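Local atomic coordinates of muramidase (Trichobolus zukalii, PDB entry 6ZMV), a protein that probably hydrolyses the beta-1,4-glycosidic bonds of bacterial peptidoglycan, acting as a fungal lysozyme of glycoside hydrolase family 25. Residues S102-L107 with W140-G145; G128-I133 with T152-V157. All blocks are in the same frame, centred on the assembly; numbering follows the deposited sequence.

Contact 1: S102-L107 with W140-G145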
loop_
_atom_site.group_PDB
_atom_site.type_symbol
_atom_site.label_atom_id
_atom_site.label_comp_id
_atom_site.label_asym_id
_atom_site.label_seq_id
_atom_site.Cartn_x
_atom_site.Cartn_y
_atom_site.Cartn_z
ATOM N N SER A 102 13.785 -2.390 15.925
ATOM C CA SER A 102 13.545 -3.834 15.921
ATOM C C SER A 102 12.520 -4.139 14.849
ATOM O O SER A 102 11.568 -3.352 14.562
ATOM C CB SER A 102 13.126 -4.415 17.243
ATOM O OG SER A 102 11.802 -4.095 17.551
ATOM N N SER A 103 12.611 -5.347 14.367
ATOM C CA SER A 103 11.881 -5.708 13.139
ATOM C C SER A 103 10.379 -5.482 13.345
ATOM O O SER A 103 9.704 -4.941 12.461
ATOM C CB SER A 103 12.156 -7.113 12.735
ATOM O OG SER A 103 13.529 -7.268 12.430
ATOM N N CYS A 104 9.872 -5.966 14.478
ATOM C CA CYS A 104 8.420 -6.010 14.704
ATOM C C CYS A 104 7.945 -4.896 15.650
ATOM O O CYS A 104 6.859 -5.021 16.225
ATOM C CB CYS A 104 8.086 -7.406 15.185
ATOM S SG CYS A 104 8.648 -8.714 14.042
ATOM N N HIS A 105 8.740 -3.839 15.811
ATOM C CA HIS A 105 8.324 -2.622 16.540
ATOM C C HIS A 105 8.020 -2.904 18.024
ATOM O O HIS A 105 7.352 -2.087 18.665
ATOM C CB HIS A 105 7.103 -1.962 15.885
ATOM C CG HIS A 105 7.350 -1.582 14.459
ATOM N ND1 HIS A 105 7.435 -0.266 14.066
ATOM C CD2 HIS A 105 7.412 -2.331 13.322
ATOM C CE1 HIS A 105 7.549 -0.222 12.755
ATOM N NE2 HIS A 105 7.616 -1.465 12.280
ATOM N N GLY A 106 8.558 -3.987 18.558
ATOM C CA GLY A 106 8.391 -4.349 19.959
ATOM C C GLY A 106 7.113 -5.083 20.262
ATOM O O GLY A 106 6.840 -5.363 21.437
ATOM N N LEU A 107 6.316 -5.403 19.248
ATOM C CA LEU A 107 5.038 -6.123 19.471
ATOM C C LEU A 107 5.263 -7.630 19.354
ATOM O O LEU A 107 5.926 -8.076 18.398
ATOM C CB LEU A 107 3.952 -5.667 18.506
ATOM C CG LEU A 107 3.267 -4.315 18.739
ATOM C CD1 LEU A 107 4.184 -3.145 18.636
ATOM C CD2 LEU A 107 2.072 -4.092 17.860
ATOM N N TRP A 140 6.386 -10.618 7.264
ATOM C CA TRP A 140 5.045 -11.168 7.639
ATOM C C TRP A 140 5.231 -12.449 8.459
ATOM O O TRP A 140 4.511 -12.668 9.435
ATOM C CB TRP A 140 4.243 -11.440 6.353
ATOM C CG TRP A 140 2.806 -11.697 6.629
ATOM C CD1 TRP A 140 2.156 -12.874 6.780
ATOM C CD2 TRP A 140 1.856 -10.675 7.016
ATOM N NE1 TRP A 140 0.857 -12.651 7.168
ATOM C CE2 TRP A 140 0.663 -11.327 7.332
ATOM C CE3 TRP A 140 1.900 -9.282 7.085
ATOM C CZ2 TRP A 140 -0.468 -10.631 7.728
ATOM C CZ3 TRP A 140 0.778 -8.588 7.461
ATOM C CH2 TRP A 140 -0.364 -9.269 7.804
ATOM N N VAL A 141 6.157 -13.308 8.030
ATOM C CA VAL A 141 6.343 -14.579 8.731
ATOM C C VAL A 141 6.739 -14.287 10.189
ATOM O O VAL A 141 6.090 -14.794 11.137
ATOM C CB VAL A 141 7.349 -15.465 8.033
ATOM C CG1 VAL A 141 7.752 -16.642 8.910
ATOM C CG2 VAL A 141 6.881 -15.916 6.666
ATOM N N GLU A 142 7.785 -13.510 10.409
ATOM C CA GLU A 142 8.273 -13.320 11.803
ATOM C C GLU A 142 7.311 -12.451 12.613
ATOM O O GLU A 142 7.060 -12.743 13.753
ATOM C CB GLU A 142 9.620 -12.622 11.775
ATOM C CG GLU A 142 10.158 -12.261 13.145
ATOM C CD GLU A 142 11.531 -11.668 13.199
ATOM O OE1 GLU A 142 12.032 -11.555 14.323
ATOM O OE2 GLU A 142 11.997 -11.111 12.186
ATOM N N CYS A 143 6.776 -11.396 12.031
ATOM C CA CYS A 143 6.122 -10.356 12.835
ATOM C C CYS A 143 4.648 -10.692 13.091
ATOM O O CYS A 143 4.057 -10.185 14.048
ATOM C CB CYS A 143 6.251 -8.971 12.202
ATOM S SG CYS A 143 7.955 -8.383 12.183
ATOM N N THR A 144 4.044 -11.555 12.299
ATOM C CA THR A 144 2.630 -11.930 12.480
ATOM C C THR A 144 2.529 -13.445 12.774
ATOM O O THR A 144 1.388 -13.885 12.950
ATOM C CB THR A 144 1.734 -11.560 11.283
ATOM O OG1 THR A 144 1.927 -12.480 10.212
ATOM C CG2 THR A 144 1.902 -10.124 10.828
ATOM N N GLY A 145 3.642 -14.217 12.766
ATOM C CA GLY A 145 3.497 -15.675 12.843
ATOM C C GLY A 145 2.961 -16.267 11.553
ATOM O O GLY A 145 2.312 -17.284 11.565
HETATM O O HOH W 1 14.129 -9.799 12.095
HETATM O O HOH W 2 5.864 -9.721 16.222
#
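C104 and C143 are joined by a disulfide that ties the loop ahead of helix 109-127 to the last turn of helix 137-144. The two SG atoms lie 2.0 Å apart, and the torsion about the sulfur-sulfur bond is -80°, near the right angle that suits a disulfide. Both CB atoms point at the opposite segment, and chi1 (-56° in C104, -67° in C143) sets each SG beside its own backbone N; the CA atoms of C104 and C143 are 5.3 Å apart. The loop side is made compact by two overlapping turns, type I from S102 to H105 and type I' from C104 to L107; G106, with positive phi, sits where glycine is at ease.

E142 flanks the bridge: its CG packs 4.0 Å from C104 SG, and the extended chain carries the carboxylate out towards S103. The two polar ends do not bond directly. One water donates to E142 OE2 (2.5 Å) and also bonds S103 OG (2.6 Å). A second water gives hydrogens to L107 O and to C143 O, a carbonyl near the end of the helix.

Between 102-107 and 140-145 themselves no direct hydrogen bond forms, so the disulfide and the two waters do most of the joining there, while S103 O, accepting from W139 NE1, adds a direct link from loop to helix. The covalent part would probably persist only in non-reducing surroundings.

Contact 2: G128-I133 with T152-V157. With SO4 (sulfate ion), chain G.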
loop_
_atom_site.group_PDB
_atom_site.type_symbol
_atom_site.label_atom_id
_atom_site.label_comp_id
_atom_site.label_asym_id
_atom_site.label_seq_id
_atom_site.Cartn_x
_atom_site.Cartn_y
_atom_site.Cartn_z
ATOM N N GLY A 128 -15.608 1.838 3.356
ATOM C CA GLY A 128 -16.437 0.831 2.702
ATOM C C GLY A 128 -15.733 -0.396 2.251
ATOM O O GLY A 128 -16.418 -1.395 1.986
ATOM N N ARG A 129 -14.410 -0.413 2.247
ATOM C CA ARG A 129 -13.677 -1.569 1.769
ATOM C C ARG A 129 -12.407 -1.775 2.556
ATOM O O ARG A 129 -11.907 -0.890 3.247
ATOM C CB ARG A 129 -13.444 -1.525 0.277
ATOM C CG ARG A 129 -12.444 -0.465 -0.105
ATOM C CD ARG A 129 -12.342 -0.378 -1.629
ATOM N NE ARG A 129 -11.846 -1.611 -2.262
ATOM C CZ ARG A 129 -11.612 -1.753 -3.537
ATOM N NH1 ARG A 129 -11.090 -2.875 -3.993
ATOM N NH2 ARG A 129 -11.845 -0.743 -4.349
ATOM N N TYR A 130 -11.932 -2.988 2.487
ATOM C CA TYR A 130 -10.666 -3.347 3.126
ATOM C C TYR A 130 -9.491 -2.674 2.429
ATOM O O TYR A 130 -9.478 -2.535 1.198
ATOM C CB TYR A 130 -10.511 -4.860 3.146
ATOM C CG TYR A 130 -11.433 -5.530 4.144
ATOM C CD1 TYR A 130 -11.181 -5.408 5.501
ATOM C CD2 TYR A 130 -12.480 -6.326 3.737
ATOM C CE1 TYR A 130 -11.981 -6.002 6.444
ATOM C CE2 TYR A 130 -13.279 -6.954 4.683
ATOM C CZ TYR A 130 -13.040 -6.787 6.039
ATOM O OH TYR A 130 -13.781 -7.402 7.036
ATOM N N PRO A 131 -8.446 -2.320 3.183
ATOM C CA PRO A 131 -7.232 -1.806 2.600
ATOM C C PRO A 131 -6.420 -2.945 2.011
ATOM O O PRO A 131 -6.573 -4.113 2.353
ATOM C CB PRO A 131 -6.507 -1.182 3.776
ATOM C CG PRO A 131 -6.902 -2.101 4.931
ATOM C CD PRO A 131 -8.325 -2.526 4.644
ATOM N N MET A 132 -5.465 -2.557 1.189
ATOM C CA MET A 132 -4.367 -3.469 0.800
ATOM C C MET A 132 -3.343 -3.507 1.940
ATOM O O MET A 132 -3.204 -2.510 2.683
ATOM C CB MET A 132 -3.696 -2.987 -0.489
ATOM C CG MET A 132 -4.698 -2.659 -1.586
ATOM S SD MET A 132 -4.058 -2.555 -3.239
ATOM C CE MET A 132 -3.089 -1.060 -3.069
ATOM N N ILE A 133 -2.616 -4.604 2.044
ATOM C CA ILE A 133 -1.508 -4.766 3.020
ATOM C C ILE A 133 -0.230 -4.948 2.240
ATOM O O ILE A 133 -0.148 -5.930 1.452
ATOM C CB ILE A 133 -1.751 -5.897 3.999
ATOM C CG1 ILE A 133 -2.969 -5.575 4.869
ATOM C CG2 ILE A 133 -0.515 -6.141 4.832
ATOM C CD1 ILE A 133 -3.402 -6.765 5.745
ATOM N N THR A 152 -8.319 -13.436 3.043
ATOM C CA THR A 152 -9.574 -13.441 2.285
ATOM C C THR A 152 -10.207 -12.070 2.126
ATOM O O THR A 152 -11.160 -11.971 1.421
ATOM C CB THR A 152 -10.611 -14.409 2.877
ATOM O OG1 THR A 152 -10.968 -13.966 4.184
ATOM C CG2 THR A 152 -10.082 -15.823 2.996
ATOM N N THR A 153 -9.592 -11.033 2.687
ATOM C CA THR A 153 -10.192 -9.702 2.752
ATOM C C THR A 153 -9.311 -8.584 2.208
ATOM O O THR A 153 -9.839 -7.717 1.522
ATOM C CB THR A 153 -10.580 -9.371 4.182
ATOM O OG1 THR A 153 -9.492 -9.575 5.070
ATOM C CG2 THR A 153 -11.782 -10.190 4.620
ATOM N N CYS A 154 -8.018 -8.592 2.497
ATOM C CA CYS A 154 -7.126 -7.489 2.158
ATOM C C CYS A 154 -6.202 -7.861 1.044
ATOM O O CYS A 154 -5.428 -8.811 1.175
ATOM C CB CYS A 154 -6.317 -7.137 3.387
ATOM S SG CYS A 154 -7.274 -6.572 4.816
ATOM N N PRO A 155 -6.223 -7.155 -0.109
ATOM C CA PRO A 155 -5.279 -7.486 -1.180
ATOM C C PRO A 155 -3.837 -7.359 -0.704
ATOM O O PRO A 155 -3.509 -6.421 0.030
ATOM C CB PRO A 155 -5.532 -6.432 -2.240
ATOM C CG PRO A 155 -7.016 -6.108 -2.017
ATOM C CD PRO A 155 -7.166 -6.116 -0.516
ATOM N N LEU A 156 -2.997 -8.309 -1.103
ATOM C CA LEU A 156 -1.573 -8.349 -0.735
ATOM C C LEU A 156 -0.741 -7.585 -1.734
ATOM O O LEU A 156 -0.790 -7.859 -2.944
ATOM C CB LEU A 156 -1.123 -9.801 -0.636
ATOM C CG LEU A 156 0.361 -10.035 -0.445
ATOM C CD1 LEU A 156 0.849 -9.484 0.894
ATOM C CD2 LEU A 156 0.704 -11.484 -0.589
ATOM N N VAL A 157 0.073 -6.663 -1.229
ATOM C CA VAL A 157 1.161 -6.015 -2.000
ATOM C C VAL A 157 2.459 -6.593 -1.460
ATOM O O VAL A 157 2.803 -6.362 -0.295
ATOM C CB VAL A 157 1.109 -4.499 -1.929
ATOM C CG1 VAL A 157 2.174 -3.884 -2.813
ATOM C CG2 VAL A 157 -0.297 -3.991 -2.305
HETATM S S SO4 G . -14.132 -5.145 -0.071
HETATM O O1 SO4 G . -14.062 -4.837 1.338
HETATM O O2 SO4 G . -12.860 -4.735 -0.575
HETATM O O3 SO4 G . -14.278 -6.577 -0.197
HETATM O O4 SO4 G . -15.187 -4.430 -0.756
#
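I133 O accepts the shortest hydrogen bond of this contact, 2.8 Å from V157 N and almost straight (175° at the hydrogen), while I133 N reaches P155 O at 2.9 Å, nearly in line with its C=O (170°). I133 thus bonds both residues flanking L156, the pattern of parallel strands, here joined by a beta-alpha-beta crossover in the TIM-barrel-like fold of family 25. P155, lacking an N-H, serves through its carbonyl. M132 turns its backbone bonds the other way, to G92 and L94, just before and within strand 93-95; its CG meets P155 CB at 3.9 Å, and its CB packs against V157 CG2.

Ahead of the strands, T153 lies over one face of the Y130 ring in a CH-pi contact, its CB 3.7 Å from the ring centroid. Threonine's branching suits this: CG2, anti to the carbonyl carbon, touches CE2, while OG1 (chi1 52°) makes a weak bond to F150 O. Y130 N holds a sulfate, probably from the crystallisation liquor, which also bonds K124 NZ. C154 is buried, its SG oblique to the same ring and its CB beside I133 CD1. That CB also lies 3.2 Å from P131 O, a buried carbonyl with no hydrogen-bond partner in the model.

Following the chain from the N terminus, the first strands and helices of the barrel precede both contacts. After strand 93-95 come the loop 102-107, helix 109-127 and, through 128-133, strand 132-136. Helix 137-144 then brings 140-145 back to the first loop, so contact 1 closes a span holding a long helix and a strand. Contact 2 closes the next crossover, in which helix 137-144 joins strands 132-136 and 156-159. The segments alternate along the chain, so the two closures cross. Contact 1 lies at the periphery and contact 2 where two neighbouring barrel strands begin, with centres about 19 Å apart, yet they meet where W140 CZ3 packs 3.8 Å from I133 CG2, linking helix to strand.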